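Local coordinates for protein titin (Homo sapiens, PDB 5JDE) that forms a giant elastic filament of the muscle sarcomere, built largely from tandem immunoglobulin-type domains of the kind found in this fragment, at residues Glu104-Ser109 / Glu204-Lys209; Glu134-Val139 / Leu147-Thr152; Ile178-Met183 / Phe197-Asn202; Lys192-Phe197 / Asn235-His240. All coordinates share one frame; numbering follows the deposited sequence.

Overall arrangement
The four contacts sample two successive immunoglobulin I-set domains, and contact 1 is the one that reaches between them. Contact 2, a hairpin of the preceding domain, lies about 13 Å from contact 1 between centres and is bonded to it, with Thr105 N close to Thr152 O and Lys106 O to Thr152 OG1. Contact 3, about 14 Å from contact 1, touches it through Ile178, which packs on Thr105 and Ile206. Contacts 3 and 4 share Phe197 and the strand 195-201; their centres are about 20 Å apart. Contacts 2 and 4 do not touch, their nearest atoms being about 22 Å apart, and belong to different domains.

Contact 1: Glu104-Ser109 / Glu204-Lys209; sequences ETKTAS and EGISYK
Thr105 and Ser207 meet through a flat group that is a peptide rather than a ring: the amide N-H between Ile206 and Ser207 is directed at Thr105 OG1, with Ser207 N 3.2 Å from that oxygen and a nearly straight angle of 168° at the hydrogen. The carbonyl oxygens of Glu204 and Gly205 both lie near Lys106 NZ, but only that of Glu204 is bonded to it. The methyl CG2 of Ile206 lies 3.7 Å from the carbonyl oxygen Glu104 O, while the Tyr208 ring turns off to meet His232.

Thr105 carries much of the contact. With chi1 at 74°, OG1 sits between the backbone N and the carbonyl carbon, a placement that brings it against Ile206, the two side chains slanting across one another with Ile206 CB 3.4 Å from Thr105 OG1. The same oxygen appears to donate to its neighbour Glu104 O, but that distance is too short to be taken at face value. Lys106 works differently. Its side chain crosses that of Ile206 at about a right angle, Lys106 CD 4.1 Å from Ile206 CG2; bends at chi3 and chi4 then turn NZ to Glu204 O, a weak bond of 3.4 Å.

Ile206 and Thr105 also both pack on Ile178, and Glu104 OE1 receives a bond from Ile178 N. The loop before strand 108-114 thus meets the B-C loop of the next I-set domain. One well-aligned bond, one weak one and a small patch of methyl groups imply a modest interface, with 232 Å² buried between the two segments.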
# COMPACT_ATOMS: atom_id res chain seq x y z
N GLU A 104 -1.52 -17.60 -9.34
CA GLU A 104 -2.97 -17.40 -9.34
C GLU A 104 -3.64 -17.89 -8.04
O GLU A 104 -3.29 -18.94 -7.50
CB GLU A 104 -3.55 -18.13 -10.55
CG GLU A 104 -4.98 -17.80 -10.89
CD GLU A 104 -5.47 -18.56 -12.11
OE1 GLU A 104 -4.69 -19.38 -12.65
OE2 GLU A 104 -6.61 -18.32 -12.54
N THR A 105 -4.61 -17.09 -7.57
CA THR A 105 -5.43 -17.29 -6.36
C THR A 105 -4.73 -16.89 -5.06
O THR A 105 -5.38 -16.68 -4.06
CB THR A 105 -5.97 -18.74 -6.15
OG1 THR A 105 -4.91 -19.61 -5.72
CG2 THR A 105 -6.65 -19.30 -7.41
N LYS A 106 -3.40 -16.77 -5.08
CA LYS A 106 -2.67 -16.40 -3.87
C LYS A 106 -2.63 -14.88 -3.68
O LYS A 106 -3.01 -14.11 -4.57
CB LYS A 106 -1.25 -16.99 -3.90
CG LYS A 106 -1.26 -18.52 -3.73
CD LYS A 106 0.09 -19.16 -3.99
CE LYS A 106 1.05 -18.91 -2.86
NZ LYS A 106 0.52 -19.47 -1.59
N THR A 107 -2.19 -14.44 -2.52
CA THR A 107 -2.22 -13.02 -2.22
C THR A 107 -0.91 -12.36 -2.60
O THR A 107 0.17 -12.94 -2.47
CB THR A 107 -2.55 -12.80 -0.74
OG1 THR A 107 -3.90 -13.22 -0.51
CG2 THR A 107 -2.41 -11.32 -0.34
N ALA A 108 -1.00 -11.15 -3.15
CA ALA A 108 0.17 -10.39 -3.51
C ALA A 108 0.20 -9.13 -2.66
O ALA A 108 -0.85 -8.62 -2.27
CB ALA A 108 0.14 -10.04 -5.00
N SER A 109 1.39 -8.62 -2.36
CA SER A 109 1.47 -7.38 -1.58
C SER A 109 2.63 -6.51 -2.04
O SER A 109 3.73 -7.01 -2.27
CB SER A 109 1.61 -7.68 -0.09
OG SER A 109 2.77 -8.45 0.15
N GLU A 204 1.80 -24.61 -4.39
CA GLU A 204 1.26 -24.98 -3.09
C GLU A 204 0.49 -23.81 -2.50
O GLU A 204 0.80 -22.66 -2.78
CB GLU A 204 2.39 -25.39 -2.14
CG GLU A 204 3.66 -25.87 -2.84
CD GLU A 204 4.57 -24.71 -3.25
OE1 GLU A 204 4.82 -23.82 -2.41
OE2 GLU A 204 5.03 -24.68 -4.41
N GLY A 205 -0.52 -24.11 -1.69
CA GLY A 205 -1.27 -23.08 -1.00
C GLY A 205 -2.24 -22.32 -1.89
O GLY A 205 -2.59 -21.18 -1.61
N ILE A 206 -2.67 -22.95 -2.97
CA ILE A 206 -3.67 -22.32 -3.83
C ILE A 206 -5.08 -22.69 -3.42
O ILE A 206 -5.28 -23.66 -2.69
CB ILE A 206 -3.45 -22.69 -5.30
CG1 ILE A 206 -3.46 -24.21 -5.43
CG2 ILE A 206 -2.17 -22.05 -5.83
CD1 ILE A 206 -4.37 -24.74 -6.50
N SER A 207 -6.04 -21.90 -3.87
CA SER A 207 -7.44 -22.16 -3.62
C SER A 207 -7.98 -23.13 -4.67
O SER A 207 -7.66 -23.02 -5.85
CB SER A 207 -8.25 -20.86 -3.66
OG SER A 207 -8.04 -20.12 -2.48
N TYR A 208 -8.81 -24.07 -4.23
CA TYR A 208 -9.37 -25.07 -5.14
C TYR A 208 -10.79 -25.43 -4.71
O TYR A 208 -11.21 -25.12 -3.60
CB TYR A 208 -8.49 -26.32 -5.18
CG TYR A 208 -8.42 -27.00 -3.83
CD1 TYR A 208 -9.32 -27.99 -3.48
CD2 TYR A 208 -7.47 -26.61 -2.90
CE1 TYR A 208 -9.28 -28.59 -2.24
CE2 TYR A 208 -7.42 -27.20 -1.65
CZ TYR A 208 -8.32 -28.19 -1.32
OH TYR A 208 -8.25 -28.78 -0.09
N LYS A 209 -11.50 -26.12 -5.60
CA LYS A 209 -12.84 -26.63 -5.32
C LYS A 209 -13.02 -27.98 -5.99
O LYS A 209 -12.51 -28.21 -7.08
CB LYS A 209 -13.94 -25.69 -5.84
CG LYS A 209 -14.13 -24.41 -5.08
CD LYS A 209 -15.36 -23.69 -5.62
CE LYS A 209 -15.37 -23.64 -7.14
NZ LYS A 209 -16.47 -22.77 -7.65

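Contact 2: Glu134-Val139 / Leu147-Thr152; sequences EKFKIV and LIIMNT
Lys137 and Ile148 form the central antiparallel hydrogen-bonded pair of a hairpin whose strands, 136-139 and 147-149, run at 159° to each other with axes 4.6 Å apart. Lys137 N bonds Ile148 O and Ile148 N bonds Lys137 O; both measured lengths are unusually short, and their exact values are best treated as doubtful. Phe136 with Ile149 and Ile138 with Leu147 are non-hydrogen-bonded pairs on either side. Past the strand end, Met150 N reaches Lys135 O at 2.9 Å.

Phe136, Ile138, Leu147 and Ile149 share one face. Phe136 and Ile149 lie side by side and point the same way, so that Ile149 CG1 approaches Phe136 CD1 obliquely to 3.6 Å. Leu147 CD1 crosses to Ile138 CD1, also at 3.6 Å. Tyr160 and Trp123 of the facing sheet complete this layer. On the other face, that of Lys137 and Ile148, Lys137 CD comes within 4.0 Å of Met150 CE, the two side chains running aslant.

Lys135 makes the polar side-chain contacts. Its CG packs over one face of the Phe136 ring, 3.8 Å above the plane and toward the rim. A bend at chi2 (88°) then sends the chain alongside Met150 O, until NZ donates to Asn151 O at 3.1 Å from 47° above the carbonyl plane.

The same NZ makes a salt bridge with Asp156, resembling the basic-acidic pair between the start of strand D and the E-F loop known from variable-type immunoglobulin domains. Chemically, one ammonium group ties the start of this strand to the turn after its partner and to the loop beyond, probably with its positive charge stabilised by the nearby carboxylate.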
# COMPACT_ATOMS: atom_id res chain seq x y z
N GLU A 134 -12.86 -5.62 -1.58
CA GLU A 134 -12.52 -6.93 -1.01
C GLU A 134 -11.27 -7.48 -1.71
O GLU A 134 -10.55 -8.32 -1.15
CB GLU A 134 -13.70 -7.91 -1.11
CG GLU A 134 -13.33 -9.38 -0.93
CD GLU A 134 -14.53 -10.29 -0.68
OE1 GLU A 134 -15.52 -10.21 -1.43
OE2 GLU A 134 -14.47 -11.09 0.29
N LYS A 135 -11.00 -6.97 -2.91
CA LYS A 135 -9.82 -7.33 -3.68
C LYS A 135 -8.55 -6.60 -3.26
O LYS A 135 -7.48 -7.21 -3.10
CB LYS A 135 -10.07 -7.06 -5.15
CG LYS A 135 -8.94 -7.48 -6.07
CD LYS A 135 -9.13 -8.93 -6.47
CE LYS A 135 -8.46 -9.23 -7.79
NZ LYS A 135 -8.70 -10.61 -8.25
N PHE A 136 -8.66 -5.28 -3.15
CA PHE A 136 -7.52 -4.41 -2.86
C PHE A 136 -7.59 -3.91 -1.44
O PHE A 136 -8.52 -3.18 -1.09
CB PHE A 136 -7.48 -3.22 -3.82
CG PHE A 136 -7.24 -3.59 -5.25
CD1 PHE A 136 -5.97 -3.93 -5.68
CD2 PHE A 136 -8.28 -3.62 -6.16
CE1 PHE A 136 -5.74 -4.28 -7.00
CE2 PHE A 136 -8.06 -3.97 -7.48
CZ PHE A 136 -6.79 -4.30 -7.90
N LYS A 137 -6.62 -4.31 -0.63
CA LYS A 137 -6.52 -3.84 0.74
C LYS A 137 -5.35 -2.87 0.89
O LYS A 137 -4.21 -3.18 0.53
CB LYS A 137 -6.36 -5.02 1.70
CG LYS A 137 -6.29 -4.64 3.17
CD LYS A 137 -6.13 -5.88 4.06
CE LYS A 137 -5.87 -5.49 5.51
NZ LYS A 137 -7.00 -4.70 6.08
N ILE A 138 -5.65 -1.69 1.42
CA ILE A 138 -4.66 -0.65 1.69
C ILE A 138 -4.31 -0.65 3.17
O ILE A 138 -5.20 -0.57 4.01
CB ILE A 138 -5.19 0.75 1.32
CG1 ILE A 138 -5.76 0.76 -0.11
CG2 ILE A 138 -4.12 1.80 1.46
CD1 ILE A 138 -4.73 0.57 -1.17
N VAL A 139 -3.03 -0.75 3.51
CA VAL A 139 -2.65 -0.67 4.92
C VAL A 139 -1.60 0.41 5.11
O VAL A 139 -0.76 0.61 4.24
CB VAL A 139 -2.11 -2.01 5.46
CG1 VAL A 139 -1.92 -1.94 6.97
CG2 VAL A 139 -3.05 -3.14 5.10
N LEU A 147 0.03 -2.24 -0.15
CA LEU A 147 -1.11 -2.59 -0.96
C LEU A 147 -1.25 -4.10 -0.98
O LEU A 147 -0.31 -4.80 -1.31
CB LEU A 147 -0.96 -2.07 -2.38
CG LEU A 147 -1.99 -2.64 -3.36
CD1 LEU A 147 -3.40 -2.12 -3.07
CD2 LEU A 147 -1.61 -2.33 -4.78
N ILE A 148 -2.43 -4.59 -0.61
CA ILE A 148 -2.69 -6.04 -0.64
C ILE A 148 -3.68 -6.36 -1.73
O ILE A 148 -4.77 -5.79 -1.79
CB ILE A 148 -3.25 -6.56 0.71
CG1 ILE A 148 -2.44 -6.03 1.89
CG2 ILE A 148 -3.31 -8.09 0.70
CD1 ILE A 148 -1.08 -6.64 2.01
N ILE A 149 -3.31 -7.29 -2.60
CA ILE A 149 -4.21 -7.76 -3.63
C ILE A 149 -4.52 -9.24 -3.36
O ILE A 149 -3.64 -10.08 -3.46
CB ILE A 149 -3.58 -7.61 -5.02
CG1 ILE A 149 -3.21 -6.15 -5.29
CG2 ILE A 149 -4.49 -8.16 -6.09
CD1 ILE A 149 -2.19 -5.96 -6.40
N MET A 150 -5.76 -9.53 -3.01
CA MET A 150 -6.14 -10.89 -2.62
C MET A 150 -6.69 -11.66 -3.81
O MET A 150 -7.08 -11.05 -4.81
CB MET A 150 -7.15 -10.84 -1.47
CG MET A 150 -6.61 -10.10 -0.22
SD MET A 150 -7.60 -10.41 1.25
CE MET A 150 -6.69 -9.50 2.49
N ASN A 151 -6.68 -12.99 -3.72
CA ASN A 151 -7.24 -13.87 -4.74
C ASN A 151 -6.81 -13.48 -6.16
O ASN A 151 -7.65 -13.25 -7.04
CB ASN A 151 -8.77 -13.88 -4.62
CG ASN A 151 -9.42 -14.96 -5.49
OD1 ASN A 151 -8.86 -16.04 -5.68
ND2 ASN A 151 -10.61 -14.66 -6.02
N THR A 152 -5.51 -13.39 -6.38
CA THR A 152 -5.00 -12.85 -7.63
C THR A 152 -5.47 -13.62 -8.85
O THR A 152 -5.66 -14.83 -8.80
CB THR A 152 -3.49 -12.82 -7.67
OG1 THR A 152 -3.00 -14.10 -7.28
CG2 THR A 152 -2.93 -11.71 -6.75

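Contact 3: Ile178-Met183 / Phe197-Asn202; sequences IMITSM and FEVTVN
Met179 and Asn202 hold one end of this contact through a side chain: Met179 N donates to Asn202 OD1 at 2.8 Å, almost straight at the hydrogen (175°), yet approaching from above the amide's carbonyl plane. The reciprocal backbone bond, Asn202 N to Met179 O, is weak. At the other end Thr200 N bonds Ser182 O at 3.1 Å, on a lone pair. Between them, Thr200 O draws Thr181 N to 2.9 Å, with weaker bonds from Thr181 OG1 and Ser182 N. Three donors thus converge on one carbonyl, and two residues, Thr181 and Ser182, face the single Thr200: a classic beta bulge.

Two side-chain torsions set the polar groups of this shell. Asn202 CG stands between its backbone N and carbonyl carbon (chi1 55°), folding the amide back over Met179, and its ND2 is anchored by Pro177 O. Thr181 OG1 takes the equivalent place, which sets it 3.4 Å from Thr200 CB. Thr200 OG1 lies 3.3 Å from Ser182 CB.

Further out, Ile178 CG2 looks onto Val201 CB, and Ile180 CG2 onto Val199 CB, both loosely. Ile180, Val199 and Val201 all rest on Phe249 of strand 245-251 in the opposing sheet. Strand 180-182 is the outermost of its four-stranded sheet, and its inner neighbour, strand 195-201, is flanked on the other side by 231-236.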
# COMPACT_ATOMS: atom_id res chain seq x y z
N ILE A 178 -2.15 -21.29 -12.54
CA ILE A 178 -2.14 -22.64 -11.99
C ILE A 178 -2.19 -23.64 -13.14
O ILE A 178 -2.92 -23.42 -14.11
CB ILE A 178 -3.33 -22.87 -11.04
CG1 ILE A 178 -3.15 -22.04 -9.76
CG2 ILE A 178 -3.47 -24.35 -10.69
CD1 ILE A 178 -4.42 -21.94 -8.93
N MET A 179 -1.39 -24.69 -13.07
CA MET A 179 -1.47 -25.78 -14.04
C MET A 179 -1.71 -27.10 -13.32
O MET A 179 -1.09 -27.38 -12.29
CB MET A 179 -0.21 -25.85 -14.89
CG MET A 179 -0.09 -24.71 -15.90
SD MET A 179 1.10 -25.03 -17.21
CE MET A 179 0.40 -26.50 -17.96
N ILE A 180 -2.63 -27.88 -13.87
CA ILE A 180 -2.89 -29.23 -13.40
C ILE A 180 -1.94 -30.16 -14.12
O ILE A 180 -2.09 -30.41 -15.32
CB ILE A 180 -4.35 -29.63 -13.65
CG1 ILE A 180 -5.27 -28.62 -12.96
CG2 ILE A 180 -4.59 -31.07 -13.19
CD1 ILE A 180 -6.74 -28.93 -13.06
N THR A 181 -0.92 -30.61 -13.41
CA THR A 181 0.15 -31.36 -14.05
C THR A 181 -0.32 -32.82 -14.18
O THR A 181 -0.26 -33.40 -15.28
CB THR A 181 1.46 -31.24 -13.26
OG1 THR A 181 1.25 -31.63 -11.91
CG2 THR A 181 1.92 -29.80 -13.26
N SER A 182 -0.79 -33.41 -13.09
CA SER A 182 -1.39 -34.74 -13.15
C SER A 182 -2.92 -34.68 -13.09
O SER A 182 -3.51 -34.31 -12.07
CB SER A 182 -0.83 -35.62 -12.03
OG SER A 182 -1.70 -36.69 -11.76
N MET A 183 -3.57 -35.05 -14.19
CA MET A 183 -5.03 -34.92 -14.31
C MET A 183 -5.80 -36.06 -13.68
O MET A 183 -5.25 -37.13 -13.40
CB MET A 183 -5.43 -34.80 -15.79
CG MET A 183 -5.09 -33.46 -16.40
SD MET A 183 -6.22 -33.00 -17.71
CE MET A 183 -6.73 -31.39 -17.11
N PHE A 197 -9.76 -40.03 -6.08
CA PHE A 197 -9.37 -39.16 -7.17
C PHE A 197 -8.18 -38.32 -6.71
O PHE A 197 -8.20 -37.78 -5.61
CB PHE A 197 -10.52 -38.24 -7.59
CG PHE A 197 -11.61 -38.93 -8.38
CD1 PHE A 197 -11.37 -39.39 -9.66
CD2 PHE A 197 -12.89 -39.06 -7.86
CE1 PHE A 197 -12.37 -40.01 -10.40
CE2 PHE A 197 -13.89 -39.68 -8.60
CZ PHE A 197 -13.63 -40.15 -9.86
N GLU A 198 -7.15 -38.21 -7.53
CA GLU A 198 -6.02 -37.37 -7.17
C GLU A 198 -5.53 -36.54 -8.35
O GLU A 198 -5.47 -37.02 -9.49
CB GLU A 198 -4.87 -38.21 -6.59
CG GLU A 198 -4.52 -37.77 -5.16
CD GLU A 198 -3.62 -38.74 -4.40
OE1 GLU A 198 -3.13 -39.71 -5.01
OE2 GLU A 198 -3.43 -38.53 -3.18
N VAL A 199 -5.22 -35.28 -8.06
CA VAL A 199 -4.61 -34.37 -9.00
C VAL A 199 -3.32 -33.82 -8.42
O VAL A 199 -3.14 -33.79 -7.20
CB VAL A 199 -5.51 -33.15 -9.35
CG1 VAL A 199 -6.73 -33.58 -10.15
CG2 VAL A 199 -5.92 -32.42 -8.09
N THR A 200 -2.43 -33.39 -9.30
CA THR A 200 -1.26 -32.65 -8.89
C THR A 200 -1.29 -31.28 -9.54
O THR A 200 -1.68 -31.15 -10.69
CB THR A 200 0.03 -33.38 -9.29
OG1 THR A 200 -0.08 -34.75 -8.89
CG2 THR A 200 1.21 -32.75 -8.60
N VAL A 201 -0.89 -30.25 -8.81
CA VAL A 201 -0.81 -28.92 -9.41
C VAL A 201 0.62 -28.40 -9.30
O VAL A 201 1.47 -29.06 -8.70
CB VAL A 201 -1.78 -27.94 -8.76
CG1 VAL A 201 -3.20 -28.43 -8.93
CG2 VAL A 201 -1.44 -27.75 -7.29
N ASN A 202 0.87 -27.22 -9.86
CA ASN A 202 2.24 -26.70 -9.90
C ASN A 202 2.61 -25.81 -8.71
O ASN A 202 3.79 -25.55 -8.49
CB ASN A 202 2.48 -25.94 -11.22
CG ASN A 202 1.46 -24.84 -11.47
OD1 ASN A 202 0.35 -24.86 -10.93
ND2 ASN A 202 1.83 -23.87 -12.31

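Contact 4: Lys192-Phe197 / Asn235-His240; sequences KDTITF and NIRNVH
Ile195 and Ile236 form an antiparallel hydrogen-bonded pair, and the backbone bonds of this contact spread from there. Ile195 N to Ile236 O and Ile236 N to Ile195 O are each 3.0 Å long. The pairing continues where the regular strands stop: Val239 N bonds Asp193 O at 2.9 Å, and Lys192 N bonds Val239 O at 2.7 Å, both nearly straight at the hydrogen. Lys192 and Asn238 adopt positive phi, and the regular register is lost here, since Val239 bonds both Asp193 and Lys192.

Among side chains there is one hydrogen bond. Asn235 ND2 donates to Thr196 OG1 at 2.8 Å, with the hydroxyl tilted 28° from the amide plane. Asn235 CG stands anti to its backbone N (chi1 -174°), which carries the amide across to the threonine. The other end of that amide, Asn235 OD1, has the methyl CG2 of Thr194 at 3.4 Å.

Apolar contacts occupy the reverse face. Ile195 and Ile236 lie alongside each other, pointing the same way, with Ile195 CG1 3.6 Å from Ile236 CB and Ile195 CD1 reaching the CG1 branch of Ile236. Val239 meets Ile195 at about a right angle, its CG2 4.1 Å from Ile195 CG1. Ile187 and Ala189 adjoin Ile195, and Val262 adjoins Val239.

The carboxylate of Asp193 makes no contact with 235-240; its OD2 accepts from Glu190 N instead. Strands 195-201 and 231-236 occupy the positions of B and E, the central strands of the ABED sheet in an I-set immunoglobulin sandwich, here paired out to their loop ends.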
# COMPACT_ATOMS: atom_id res chain seq x y z
N LYS A 192 -19.17 -50.60 -2.32
CA LYS A 192 -18.52 -50.65 -1.00
C LYS A 192 -17.02 -50.31 -1.06
O LYS A 192 -16.37 -50.20 -0.01
CB LYS A 192 -18.71 -52.01 -0.31
CG LYS A 192 -20.15 -52.36 0.04
CD LYS A 192 -20.23 -53.20 1.32
CE LYS A 192 -21.63 -53.74 1.56
NZ LYS A 192 -21.89 -54.99 0.81
N ASP A 193 -16.48 -50.16 -2.26
CA ASP A 193 -15.09 -49.74 -2.42
C ASP A 193 -14.87 -48.36 -1.82
O ASP A 193 -15.81 -47.58 -1.67
CB ASP A 193 -14.67 -49.71 -3.89
CG ASP A 193 -14.26 -51.08 -4.42
OD1 ASP A 193 -14.02 -52.01 -3.61
OD2 ASP A 193 -14.15 -51.23 -5.67
N THR A 194 -13.63 -48.08 -1.46
CA THR A 194 -13.20 -46.73 -1.14
C THR A 194 -12.28 -46.31 -2.26
O THR A 194 -11.37 -47.05 -2.64
CB THR A 194 -12.50 -46.64 0.21
OG1 THR A 194 -13.44 -46.97 1.24
CG2 THR A 194 -11.95 -45.23 0.45
N ILE A 195 -12.54 -45.13 -2.82
CA ILE A 195 -11.86 -44.68 -4.02
C ILE A 195 -11.10 -43.40 -3.71
O ILE A 195 -11.37 -42.75 -2.71
CB ILE A 195 -12.84 -44.45 -5.18
CG1 ILE A 195 -13.79 -43.28 -4.85
CG2 ILE A 195 -13.63 -45.71 -5.47
CD1 ILE A 195 -13.39 -41.93 -5.46
N THR A 196 -10.17 -43.05 -4.59
CA THR A 196 -9.47 -41.78 -4.45
C THR A 196 -9.15 -41.19 -5.81
O THR A 196 -8.39 -41.77 -6.60
CB THR A 196 -8.17 -41.93 -3.64
OG1 THR A 196 -8.48 -42.39 -2.32
CG2 THR A 196 -7.45 -40.58 -3.54
N PHE A 197 -9.76 -40.03 -6.08
CA PHE A 197 -9.37 -39.16 -7.17
C PHE A 197 -8.18 -38.32 -6.71
O PHE A 197 -8.20 -37.78 -5.61
CB PHE A 197 -10.52 -38.24 -7.59
CG PHE A 197 -11.61 -38.93 -8.38
CD1 PHE A 197 -11.37 -39.39 -9.66
CD2 PHE A 197 -12.89 -39.06 -7.86
CE1 PHE A 197 -12.37 -40.01 -10.40
CE2 PHE A 197 -13.89 -39.68 -8.60
CZ PHE A 197 -13.63 -40.15 -9.86
N ASN A 235 -11.28 -38.49 -1.55
CA ASN A 235 -11.49 -39.86 -1.09
C ASN A 235 -12.97 -40.08 -0.80
O ASN A 235 -13.60 -39.30 -0.07
CB ASN A 235 -10.63 -40.13 0.15
CG ASN A 235 -10.68 -41.57 0.60
OD1 ASN A 235 -11.57 -41.97 1.34
ND2 ASN A 235 -9.71 -42.37 0.15
N ILE A 236 -13.55 -41.12 -1.40
CA ILE A 236 -14.96 -41.43 -1.21
C ILE A 236 -15.12 -42.84 -0.68
O ILE A 236 -14.75 -43.80 -1.36
CB ILE A 236 -15.75 -41.27 -2.53
CG1 ILE A 236 -15.46 -39.89 -3.15
CG2 ILE A 236 -17.25 -41.48 -2.29
CD1 ILE A 236 -16.18 -39.63 -4.46
N ARG A 237 -15.65 -42.97 0.53
CA ARG A 237 -15.72 -44.26 1.21
C ARG A 237 -17.05 -44.97 0.99
O ARG A 237 -18.06 -44.32 0.72
CB ARG A 237 -15.48 -44.09 2.72
CG ARG A 237 -14.41 -43.08 3.10
CD ARG A 237 -13.52 -43.64 4.20
NE ARG A 237 -12.95 -42.60 5.05
CZ ARG A 237 -13.21 -42.47 6.35
NH1 ARG A 237 -14.03 -43.32 6.95
NH2 ARG A 237 -12.64 -41.49 7.05
N ASN A 238 -17.04 -46.29 1.14
CA ASN A 238 -18.25 -47.10 1.11
C ASN A 238 -19.14 -46.73 -0.08
O ASN A 238 -20.32 -46.44 0.06
CB ASN A 238 -19.02 -46.94 2.43
CG ASN A 238 -19.99 -48.08 2.68
OD1 ASN A 238 -19.81 -49.18 2.17
ND2 ASN A 238 -21.02 -47.81 3.47
N VAL A 239 -18.52 -46.72 -1.25
CA VAL A 239 -19.15 -46.27 -2.48
C VAL A 239 -20.41 -47.06 -2.84
O VAL A 239 -20.43 -48.29 -2.74
CB VAL A 239 -18.11 -46.33 -3.63
CG1 VAL A 239 -18.78 -46.45 -4.96
CG2 VAL A 239 -17.19 -45.11 -3.58
N HIS A 240 -21.47 -46.35 -3.22
CA HIS A 240 -22.67 -47.00 -3.75
C HIS A 240 -23.10 -46.31 -5.05
O HIS A 240 -22.39 -45.43 -5.55
CB HIS A 240 -23.81 -46.97 -2.72
CG HIS A 240 -24.23 -45.59 -2.29
ND1 HIS A 240 -25.05 -44.79 -3.05
CD2 HIS A 240 -23.94 -44.88 -1.18
CE1 HIS A 240 -25.25 -43.64 -2.43
NE2 HIS A 240 -24.58 -43.67 -1.29